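Local coordinates for protein ECXA (Escherichia coli, PDB 4L63) that binds zinc through three histidines and is probably a metallopeptidase of the metzincin type, at residues N69-S74 and H164-L169; N101-T106 and R155-H160; L191-P196 and S212-R217. All coordinates share one frame; numbering follows the deposited sequence.

How the contacts relate
Contacts 1 and 2 share helix 146-165 and the zinc ion: contact 2 supplies His160 and contact 1 supplies His164, while His170, just beyond 164-169, completes the protein ligands and a water lies 2.5 Å from the metal. Their centres are about 14 Å apart and their residues touch. Lys159 NZ forms a salt bridge with Glu70 OE1, Trp71 NE1 probably donates to Lys159 O at 3.1 Å, and Thr106 CG2 packs on Ile165 CD1 and on CB of His164. Contact 3 follows later in the chain, its centre about 20 Å from that of contact 1 and 22 Å from that of contact 2; nearest atoms stay about 9 Å away in both cases.

Contact 1 (N69-S74 and H164-L169); sequences NEWAPS and HILGLL. With ZN (zinc ion), chain G.
Trp71 has its CG anti to the carbonyl carbon (chi1 -72°), and Leu166, with its CG likewise anti to the carbonyl carbon, has an extended second torsion (chi2 175°), an arrangement that brings CD1 of the leucine alongside the indole. The two side chains slide past each other in opposite directions. Leu166 CD1 sits 3.6 Å above the indole plane, offset toward the rim, and lies 3.9 Å from Trp71 CB. Leu168 reaches the far end of the same ring system: its CD1 approaches the six-membered ring obliquely, 4.0 Å from Trp71 CZ3. Two leucine methyls thus lie beside CG, CD2, CE3, CZ3 and CH2, while the polar end of the ring is NE1, which probably donates to Lys159 O.

Both leucines belong to the end of the helix bearing the HExxH zinc-binding sequence, which closes in a Schellman motif. Gly167, with positive phi, is its C-prime residue; Gly167 N bonds to His164 O at 3.1 Å and Leu168 N to Gly163 O. The chain leaves the helix at Leu166, and both Leu166 and Leu168 point toward Trp71. The turn also brings Leu168 O to His164, whose ND1 donates to it at 2.8 Å with an N-H...O angle of 160°, close to the imidazole plane. This bond fixes the ring's rotation and leaves His164 NE2 to bind zinc at 2.2 Å. On the other segment, Trp71 O accepts from both Ser74 N and Ser74 OG, the latter at 2.7 Å. Val234 of helix 228-239 touches Trp71, Ser74 and Leu168.

Contact 2 (N101-T106 and R155-H160); sequences NSLGST and RITIKH. With ZN (zinc ion), chain G.
Gly104, at the start of the edge strand 104-107, and Thr157, on helix 146-165, bring the two backbones closest, with 6.2 Å between their CA atoms. The strand is in extended conformation here, and the helix keeps its regular backbone bonds, such as His160 N to Ile156 O at 2.8 Å. Gly104 has no side chain, which lets the helix come this near and the Thr157 methyl lie against the glycine CA.

Thr157 fills the approach with both branches. Its CG2, anti to the backbone N, rests 3.9 Å from Gly104 CA, whereas OG1 turns back along the helix and bonds to Lys153 O. Leu103 crosses the threonine at about a right angle, its CD1 4.1 Å from Thr157 OG1, a loose van der Waals approach.

One turn further on, His160 swings out with CG anti to its backbone N (chi1 176°), and NE2 binds zinc at 2.1 Å. Ile198 O accepts from His160 ND1, so both ring nitrogens are engaged and the imidazole is held at two points. Around the contact, Phe123 of helix 120-126 touches both Leu103 and Thr157, strand 115-119, antiparallel to 104-107, adds Ile118 against Thr157 and Ile158, and helix 60-70 packs on Ile158 and Lys159 through Ala67.

Contact 3 (L191-P196 and S212-R217); sequences LLNQAP and SHYLER
Tyr214, in the last turn of helix 207-215, lays its ring against the irregular segment 191-196, extended from Leu192 onward, which belongs to the long loop between strand 181-186 and that helix in this metzincin-like protein. The contact centres on this ring, with the loop backbone over one face.

The CH-pi interaction comes from Ala195, whose CA stands over that face, 3.7 Å from the Tyr214 ring centroid and 16° off the ring normal. Ala195 N also lies over it. The tyrosine CG lies anti to the backbone N (chi1 164°), which carries the ring off the helix and onto the loop.

Apolar contacts follow at CE2 and at CB. Ala195 CB meets Tyr214 CE2 at 3.6 Å, and Pro196 CD packs at 3.8 Å on Tyr214 CB, near the root of the side chain. Leu211, one turn earlier in the helix, touches both Ala195 and Pro196, extending the packing along the helix surface.

Among the polar groups, Asn193 comes from the opposite direction, with its amide plane turned 71° from the ring; its ND2 lies at the edge, in the ring plane, 3.8 Å from Tyr214 CE1. The amide is held from elsewhere, ND2 donating to Glu3 O and OD1 accepting from Thr5 N, so the N-terminal segment fixes it beside the tyrosine. Gln194 O approaches obliquely, 3.3 Å from Tyr214 CE1, and accepts from Thr5 OG1.

Each segment also has an internal side-chain hydrogen bond. Gln194 NE2 donates to Leu192 O, and has an outside partner in Asn229 OD1 on helix 228-239. Past the helix end, where Glu216 adopts positive phi, Ser212 OG bonds to Arg217 O at 3.0 Å, reaching it from above the carbonyl plane.

Contact 1 (N69-S74 and H164-L169)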
loop_
_atom_site.group_PDB
_atom_site.type_symbol
_atom_site.label_atom_id
_atom_site.label_comp_id
_atom_site.label_asym_id
_atom_site.label_seq_id
_atom_site.Cartn_x
_atom_site.Cartn_y
_atom_site.Cartn_z
ATOM N N ASN A 69 -7.435 28.530 -0.607
ATOM C CA ASN A 69 -6.709 28.235 0.621
ATOM C C ASN A 69 -6.948 26.802 1.070
ATOM O O ASN A 69 -6.109 26.206 1.743
ATOM C CB ASN A 69 -7.116 29.185 1.733
ATOM C CG ASN A 69 -6.217 29.073 2.940
ATOM O OD1 ASN A 69 -5.087 29.564 2.937
ATOM N ND2 ASN A 69 -6.699 28.389 3.973
ATOM N N GLU A 70 -8.116 26.270 0.714
ATOM C CA GLU A 70 -8.450 24.870 0.960
ATOM C C GLU A 70 -7.465 23.955 0.256
ATOM O O GLU A 70 -7.173 22.853 0.725
ATOM C CB GLU A 70 -9.860 24.556 0.466
ATOM C CG GLU A 70 -10.981 25.242 1.206
ATOM C CD GLU A 70 -11.496 24.404 2.348
ATOM O OE1 GLU A 70 -12.328 23.507 2.091
ATOM O OE2 GLU A 70 -11.080 24.645 3.500
ATOM N N TRP A 71 -6.979 24.411 -0.893
ATOM C CA TRP A 71 -6.110 23.608 -1.743
ATOM C C TRP A 71 -4.635 23.911 -1.484
ATOM O O TRP A 71 -3.750 23.242 -2.022
ATOM C CB TRP A 71 -6.447 23.838 -3.220
ATOM C CG TRP A 71 -7.746 23.240 -3.660
ATOM C CD1 TRP A 71 -8.966 23.857 -3.705
ATOM C CD2 TRP A 71 -7.955 21.902 -4.124
ATOM N NE1 TRP A 71 -9.920 22.983 -4.171
ATOM C CE2 TRP A 71 -9.324 21.771 -4.433
ATOM C CE3 TRP A 71 -7.117 20.796 -4.307
ATOM C CZ2 TRP A 71 -9.875 20.591 -4.917
ATOM C CZ3 TRP A 71 -7.670 19.610 -4.788
ATOM C CH2 TRP A 71 -9.032 19.521 -5.084
ATOM N N ALA A 72 -4.386 24.910 -0.642
ATOM C CA ALA A 72 -3.029 25.343 -0.294
ATOM C C ALA A 72 -2.087 24.235 0.225
ATOM O O ALA A 72 -0.882 24.305 -0.027
ATOM C CB ALA A 72 -3.100 26.477 0.728
ATOM N N PRO A 73 -2.611 23.225 0.958
ATOM C CA PRO A 73 -1.726 22.112 1.345
ATOM C C PRO A 73 -1.022 21.398 0.181
ATOM O O PRO A 73 -0.049 20.675 0.418
ATOM C CB PRO A 73 -2.681 21.148 2.054
ATOM C CG PRO A 73 -3.694 22.038 2.668
ATOM C CD PRO A 73 -3.888 23.174 1.702
ATOM N N SER A 74 -1.498 21.596 -1.046
ATOM C CA SER A 74 -0.850 21.012 -2.216
ATOM C C SER A 74 0.450 21.739 -2.582
ATOM O O SER A 74 1.257 21.216 -3.348
ATOM C CB SER A 74 -1.797 21.025 -3.413
ATOM O OG SER A 74 -1.974 22.345 -3.875
ATOM N N HIS A 164 -10.603 21.522 -10.841
ATOM C CA HIS A 164 -10.498 21.498 -12.295
ATOM C C HIS A 164 -9.452 22.499 -12.795
ATOM O O HIS A 164 -8.681 22.199 -13.710
ATOM C CB HIS A 164 -11.857 21.799 -12.929
ATOM C CG HIS A 164 -12.835 20.670 -12.830
ATOM N ND1 HIS A 164 -12.473 19.356 -13.034
ATOM C CD2 HIS A 164 -14.161 20.656 -12.555
ATOM C CE1 HIS A 164 -13.533 18.581 -12.888
ATOM N NE2 HIS A 164 -14.570 19.344 -12.593
ATOM N N ILE A 165 -9.441 23.690 -12.198
ATOM C CA ILE A 165 -8.420 24.694 -12.515
ATOM C C ILE A 165 -7.032 24.089 -12.323
ATOM O O ILE A 165 -6.125 24.314 -13.127
ATOM C CB ILE A 165 -8.553 25.956 -11.635
ATOM C CG1 ILE A 165 -9.835 26.715 -11.969
ATOM C CG2 ILE A 165 -7.357 26.887 -11.836
ATOM C CD1 ILE A 165 -9.861 27.252 -13.375
ATOM N N LEU A 166 -6.899 23.287 -11.267
ATOM C CA LEU A 166 -5.619 22.710 -10.878
ATOM C C LEU A 166 -5.290 21.407 -11.600
ATOM O O LEU A 166 -4.345 20.721 -11.227
ATOM C CB LEU A 166 -5.592 22.474 -9.362
ATOM C CG LEU A 166 -5.721 23.739 -8.508
ATOM C CD1 LEU A 166 -5.816 23.404 -7.029
ATOM C CD2 LEU A 166 -4.564 24.698 -8.786
ATOM N N GLY A 167 -6.073 21.054 -12.619
ATOM C CA GLY A 167 -5.716 19.937 -13.477
ATOM C C GLY A 167 -6.357 18.606 -13.121
ATOM O O GLY A 167 -5.999 17.564 -13.691
ATOM N N LEU A 168 -7.302 18.621 -12.187
ATOM C CA LEU A 168 -8.002 17.385 -11.839
ATOM C C LEU A 168 -9.289 17.227 -12.641
ATOM O O LEU A 168 -9.906 18.210 -13.067
ATOM C CB LEU A 168 -8.316 17.340 -10.344
ATOM C CG LEU A 168 -7.087 17.399 -9.436
ATOM C CD1 LEU A 168 -7.488 17.213 -7.982
ATOM C CD2 LEU A 168 -6.051 16.360 -9.854
ATOM N N LEU A 169 -9.679 15.976 -12.853
ATOM C CA LEU A 169 -10.943 15.662 -13.503
ATOM C C LEU A 169 -11.829 14.973 -12.470
ATOM O O LEU A 169 -11.603 15.128 -11.268
ATOM C CB LEU A 169 -10.711 14.793 -14.741
ATOM C CG LEU A 169 -9.844 15.480 -15.811
ATOM C CD1 LEU A 169 -9.363 14.484 -16.850
ATOM C CD2 LEU A 169 -10.595 16.627 -16.489
HETATM ZN ZN ZN G . -16.652 18.788 -12.180
HETATM O O HOH W 1 -17.944 20.792 -12.902
#

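Contact 2 (N101-T106 and R155-H160)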
loop_
_atom_site.group_PDB
_atom_site.type_symbol
_atom_site.label_atom_id
_atom_site.label_comp_id
_atom_site.label_asym_id
_atom_site.label_seq_id
_atom_site.Cartn_x
_atom_site.Cartn_y
_atom_site.Cartn_z
ATOM N N ASN A 101 -29.256 23.559 -15.515
ATOM C CA ASN A 101 -29.144 22.295 -14.782
ATOM C C ASN A 101 -27.674 21.936 -14.502
ATOM O O ASN A 101 -27.273 20.776 -14.562
ATOM C CB ASN A 101 -29.866 21.189 -15.582
ATOM C CG ASN A 101 -29.969 19.869 -14.842
ATOM O OD1 ASN A 101 -30.110 19.828 -13.618
ATOM N ND2 ASN A 101 -29.906 18.772 -15.594
ATOM N N SER A 102 -26.879 22.964 -14.209
ATOM C CA SER A 102 -25.455 22.810 -13.922
ATOM C C SER A 102 -24.947 24.006 -13.114
ATOM O O SER A 102 -24.759 25.096 -13.658
ATOM C CB SER A 102 -24.654 22.661 -15.219
ATOM O OG SER A 102 -23.280 22.950 -15.019
ATOM N N LEU A 103 -24.729 23.792 -11.818
ATOM C CA LEU A 103 -24.346 24.864 -10.897
ATOM C C LEU A 103 -23.034 25.551 -11.275
ATOM O O LEU A 103 -22.954 26.778 -11.284
ATOM C CB LEU A 103 -24.247 24.320 -9.470
ATOM C CG LEU A 103 -25.537 23.767 -8.860
ATOM C CD1 LEU A 103 -25.316 23.320 -7.420
ATOM C CD2 LEU A 103 -26.652 24.808 -8.941
ATOM N N GLY A 104 -22.008 24.763 -11.577
ATOM C CA GLY A 104 -20.705 25.308 -11.916
ATOM C C GLY A 104 -20.083 24.660 -13.140
ATOM O O GLY A 104 -20.542 23.611 -13.604
ATOM N N SER A 105 -19.027 25.283 -13.655
ATOM C CA SER A 105 -18.372 24.825 -14.877
ATOM C C SER A 105 -16.979 25.445 -15.033
ATOM O O SER A 105 -16.787 26.632 -14.753
ATOM C CB SER A 105 -19.242 25.163 -16.094
ATOM O OG SER A 105 -18.649 24.722 -17.300
ATOM N N THR A 106 -16.013 24.646 -15.484
ATOM C CA THR A 106 -14.642 25.125 -15.662
ATOM C C THR A 106 -14.035 24.661 -16.983
ATOM O O THR A 106 -14.157 23.492 -17.358
ATOM C CB THR A 106 -13.723 24.658 -14.501
ATOM O OG1 THR A 106 -14.120 25.301 -13.285
ATOM C CG2 THR A 106 -12.262 24.986 -14.783
ATOM N N ARG A 155 -19.659 26.919 -1.754
ATOM C CA ARG A 155 -18.257 26.636 -1.448
ATOM C C ARG A 155 -17.816 25.322 -2.076
ATOM O O ARG A 155 -16.769 25.258 -2.714
ATOM C CB ARG A 155 -18.017 26.586 0.060
ATOM C CG ARG A 155 -18.210 27.913 0.759
ATOM C CD ARG A 155 -17.862 27.816 2.231
ATOM N NE ARG A 155 -18.095 29.085 2.916
ATOM C CZ ARG A 155 -17.235 30.099 2.936
ATOM N NH1 ARG A 155 -17.541 31.216 3.583
ATOM N NH2 ARG A 155 -16.070 29.997 2.307
ATOM N N ILE A 156 -18.616 24.279 -1.870
ATOM C CA ILE A 156 -18.385 22.982 -2.507
ATOM C C ILE A 156 -18.216 23.142 -4.013
ATOM O O ILE A 156 -17.244 22.656 -4.587
ATOM C CB ILE A 156 -19.541 22.004 -2.241
ATOM C CG1 ILE A 156 -19.637 21.681 -0.750
ATOM C CG2 ILE A 156 -19.362 20.730 -3.064
ATOM C CD1 ILE A 156 -20.775 20.746 -0.394
ATOM N N THR A 157 -19.158 23.844 -4.642
ATOM C CA THR A 157 -19.110 24.079 -6.081
ATOM C C THR A 157 -17.828 24.790 -6.497
ATOM O O THR A 157 -17.178 24.388 -7.460
ATOM C CB THR A 157 -20.321 24.907 -6.565
ATOM O OG1 THR A 157 -21.534 24.206 -6.261
ATOM C CG2 THR A 157 -20.241 25.147 -8.062
ATOM N N ILE A 158 -17.467 25.839 -5.763
ATOM C CA ILE A 158 -16.260 26.603 -6.060
ATOM C C ILE A 158 -14.991 25.778 -5.810
ATOM O O ILE A 158 -14.119 25.723 -6.669
ATOM C CB ILE A 158 -16.212 27.911 -5.241
ATOM C CG1 ILE A 158 -17.314 28.858 -5.723
ATOM C CG2 ILE A 158 -14.856 28.573 -5.370
ATOM C CD1 ILE A 158 -17.233 30.264 -5.158
ATOM N N LYS A 159 -14.898 25.127 -4.654
ATOM C CA LYS A 159 -13.768 24.241 -4.357
ATOM C C LYS A 159 -13.606 23.135 -5.401
ATOM O O LYS A 159 -12.490 22.832 -5.831
ATOM C CB LYS A 159 -13.925 23.619 -2.969
ATOM C CG LYS A 159 -13.826 24.625 -1.841
ATOM C CD LYS A 159 -14.238 24.013 -0.525
ATOM C CE LYS A 159 -14.512 25.095 0.498
ATOM N NZ LYS A 159 -14.524 24.537 1.870
ATOM N N HIS A 160 -14.726 22.545 -5.804
ATOM C CA HIS A 160 -14.741 21.529 -6.856
ATOM C C HIS A 160 -14.194 22.097 -8.172
ATOM O O HIS A 160 -13.354 21.477 -8.819
ATOM C CB HIS A 160 -16.163 20.989 -7.038
ATOM C CG HIS A 160 -16.317 20.015 -8.166
ATOM N ND1 HIS A 160 -16.151 18.655 -8.010
ATOM C CD2 HIS A 160 -16.637 20.210 -9.468
ATOM C CE1 HIS A 160 -16.360 18.055 -9.171
ATOM N NE2 HIS A 160 -16.656 18.977 -10.070
HETATM ZN ZN ZN G . -16.652 18.788 -12.180
HETATM O O HOH W 1 -17.944 20.792 -12.902
#

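Contact 3 (L191-P196 and S212-R217)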
loop_
_atom_site.group_PDB
_atom_site.type_symbol
_atom_site.label_atom_id
_atom_site.label_comp_id
_atom_site.label_asym_id
_atom_site.label_seq_id
_atom_site.Cartn_x
_atom_site.Cartn_y
_atom_site.Cartn_z
ATOM N N LEU A 191 -4.492 2.497 0.741
ATOM C CA LEU A 191 -4.170 2.025 2.105
ATOM C C LEU A 191 -4.510 3.001 3.228
ATOM O O LEU A 191 -4.627 2.593 4.382
ATOM C CB LEU A 191 -2.685 1.658 2.189
ATOM C CG LEU A 191 -2.304 0.368 1.451
ATOM C CD1 LEU A 191 -0.781 0.229 1.352
ATOM C CD2 LEU A 191 -2.884 -0.838 2.183
ATOM N N LEU A 192 -4.672 4.279 2.915
ATOM C CA LEU A 192 -4.948 5.264 3.975
ATOM C C LEU A 192 -6.406 5.716 3.926
ATOM O O LEU A 192 -6.859 6.243 2.906
ATOM C CB LEU A 192 -4.006 6.471 3.850
ATOM C CG LEU A 192 -2.521 6.191 4.113
ATOM C CD1 LEU A 192 -1.641 7.412 3.794
ATOM C CD2 LEU A 192 -2.284 5.743 5.536
ATOM N N ASN A 193 -7.151 5.496 5.010
ATOM C CA ASN A 193 -8.544 5.932 5.029
ATOM C C ASN A 193 -8.610 7.459 5.033
ATOM O O ASN A 193 -7.688 8.129 5.507
ATOM C CB ASN A 193 -9.306 5.358 6.231
ATOM C CG ASN A 193 -10.821 5.565 6.113
ATOM O OD1 ASN A 193 -11.390 5.523 5.013
ATOM N ND2 ASN A 193 -11.475 5.798 7.244
ATOM N N GLN A 194 -9.693 7.995 4.477
ATOM C CA GLN A 194 -9.831 9.424 4.226
ATOM C C GLN A 194 -11.253 9.716 3.735
ATOM O O GLN A 194 -12.010 8.796 3.400
ATOM C CB GLN A 194 -8.809 9.903 3.187
ATOM C CG GLN A 194 -8.779 9.046 1.921
ATOM C CD GLN A 194 -7.690 9.456 0.946
ATOM O OE1 GLN A 194 -7.818 10.451 0.220
ATOM N NE2 GLN A 194 -6.590 8.711 0.949
ATOM N N ALA A 195 -11.603 10.991 3.671
ATOM C CA ALA A 195 -12.914 11.407 3.175
ATOM C C ALA A 195 -13.029 11.166 1.672
ATOM O O ALA A 195 -12.015 11.080 0.981
ATOM C CB ALA A 195 -13.154 12.878 3.497
ATOM N N PRO A 196 -14.265 11.055 1.156
ATOM C CA PRO A 196 -14.410 11.020 -0.307
ATOM C C PRO A 196 -13.813 12.256 -0.983
ATOM O O PRO A 196 -13.775 13.345 -0.390
ATOM C CB PRO A 196 -15.933 10.965 -0.517
ATOM C CG PRO A 196 -16.532 11.416 0.793
ATOM C CD PRO A 196 -15.562 10.948 1.846
ATOM N N SER A 212 -21.150 12.700 4.476
ATOM C CA SER A 212 -21.885 12.368 5.692
ATOM C C SER A 212 -21.789 10.885 6.011
ATOM O O SER A 212 -21.621 10.498 7.166
ATOM C CB SER A 212 -23.349 12.776 5.557
ATOM O OG SER A 212 -24.120 12.216 6.604
ATOM N N HIS A 213 -21.900 10.065 4.972
ATOM C CA HIS A 213 -21.788 8.617 5.088
ATOM C C HIS A 213 -20.449 8.255 5.724
ATOM O O HIS A 213 -20.363 7.336 6.541
ATOM C CB HIS A 213 -21.951 7.978 3.705
ATOM C CG HIS A 213 -22.028 6.483 3.715
ATOM N ND1 HIS A 213 -20.910 5.675 3.750
ATOM C CD2 HIS A 213 -23.093 5.646 3.673
ATOM C CE1 HIS A 213 -21.283 4.409 3.735
ATOM N NE2 HIS A 213 -22.604 4.363 3.692
ATOM N N TYR A 214 -19.415 9.009 5.364
ATOM C CA TYR A 214 -18.070 8.805 5.898
ATOM C C TYR A 214 -17.933 9.306 7.334
ATOM O O TYR A 214 -17.341 8.638 8.181
ATOM C CB TYR A 214 -17.046 9.501 5.001
ATOM C CG TYR A 214 -15.678 9.703 5.617
ATOM C CD1 TYR A 214 -14.797 8.637 5.771
ATOM C CD2 TYR A 214 -15.250 10.965 6.006
ATOM C CE1 TYR A 214 -13.536 8.821 6.321
ATOM C CE2 TYR A 214 -13.991 11.160 6.555
ATOM C CZ TYR A 214 -13.140 10.084 6.707
ATOM O OH TYR A 214 -11.888 10.273 7.249
ATOM N N LEU A 215 -18.481 10.485 7.603
ATOM C CA LEU A 215 -18.348 11.104 8.917
ATOM C C LEU A 215 -19.270 10.469 9.953
ATOM O O LEU A 215 -19.093 10.672 11.157
ATOM C CB LEU A 215 -18.622 12.603 8.822
ATOM C CG LEU A 215 -17.488 13.401 8.185
ATOM C CD1 LEU A 215 -17.895 14.848 7.987
ATOM C CD2 LEU A 215 -16.228 13.297 9.032
ATOM N N GLU A 216 -20.249 9.707 9.472
ATOM C CA GLU A 216 -21.245 9.055 10.318
ATOM C C GLU A 216 -22.024 10.066 11.164
ATOM O O GLU A 216 -22.402 9.787 12.303
ATOM C CB GLU A 216 -20.582 8.004 11.212
ATOM C CG GLU A 216 -20.490 6.631 10.563
ATOM C CD GLU A 216 -20.064 5.550 11.537
ATOM O OE1 GLU A 216 -20.915 5.098 12.335
ATOM O OE2 GLU A 216 -18.881 5.145 11.500
ATOM N N ARG A 217 -22.268 11.235 10.582
ATOM C CA ARG A 217 -23.001 12.311 11.242
ATOM C C ARG A 217 -23.312 13.388 10.199
ATOM O O ARG A 217 -22.784 13.333 9.086
ATOM C CB ARG A 217 -22.193 12.887 12.407
ATOM C CG ARG A 217 -20.792 13.308 12.034
ATOM C CD ARG A 217 -20.111 14.033 13.182
ATOM N NE ARG A 217 -18.855 14.647 12.759
ATOM C CZ ARG A 217 -18.769 15.751 12.026
ATOM N NH1 ARG A 217 -17.581 16.232 11.688
ATOM N NH2 ARG A 217 -19.869 16.381 11.635
#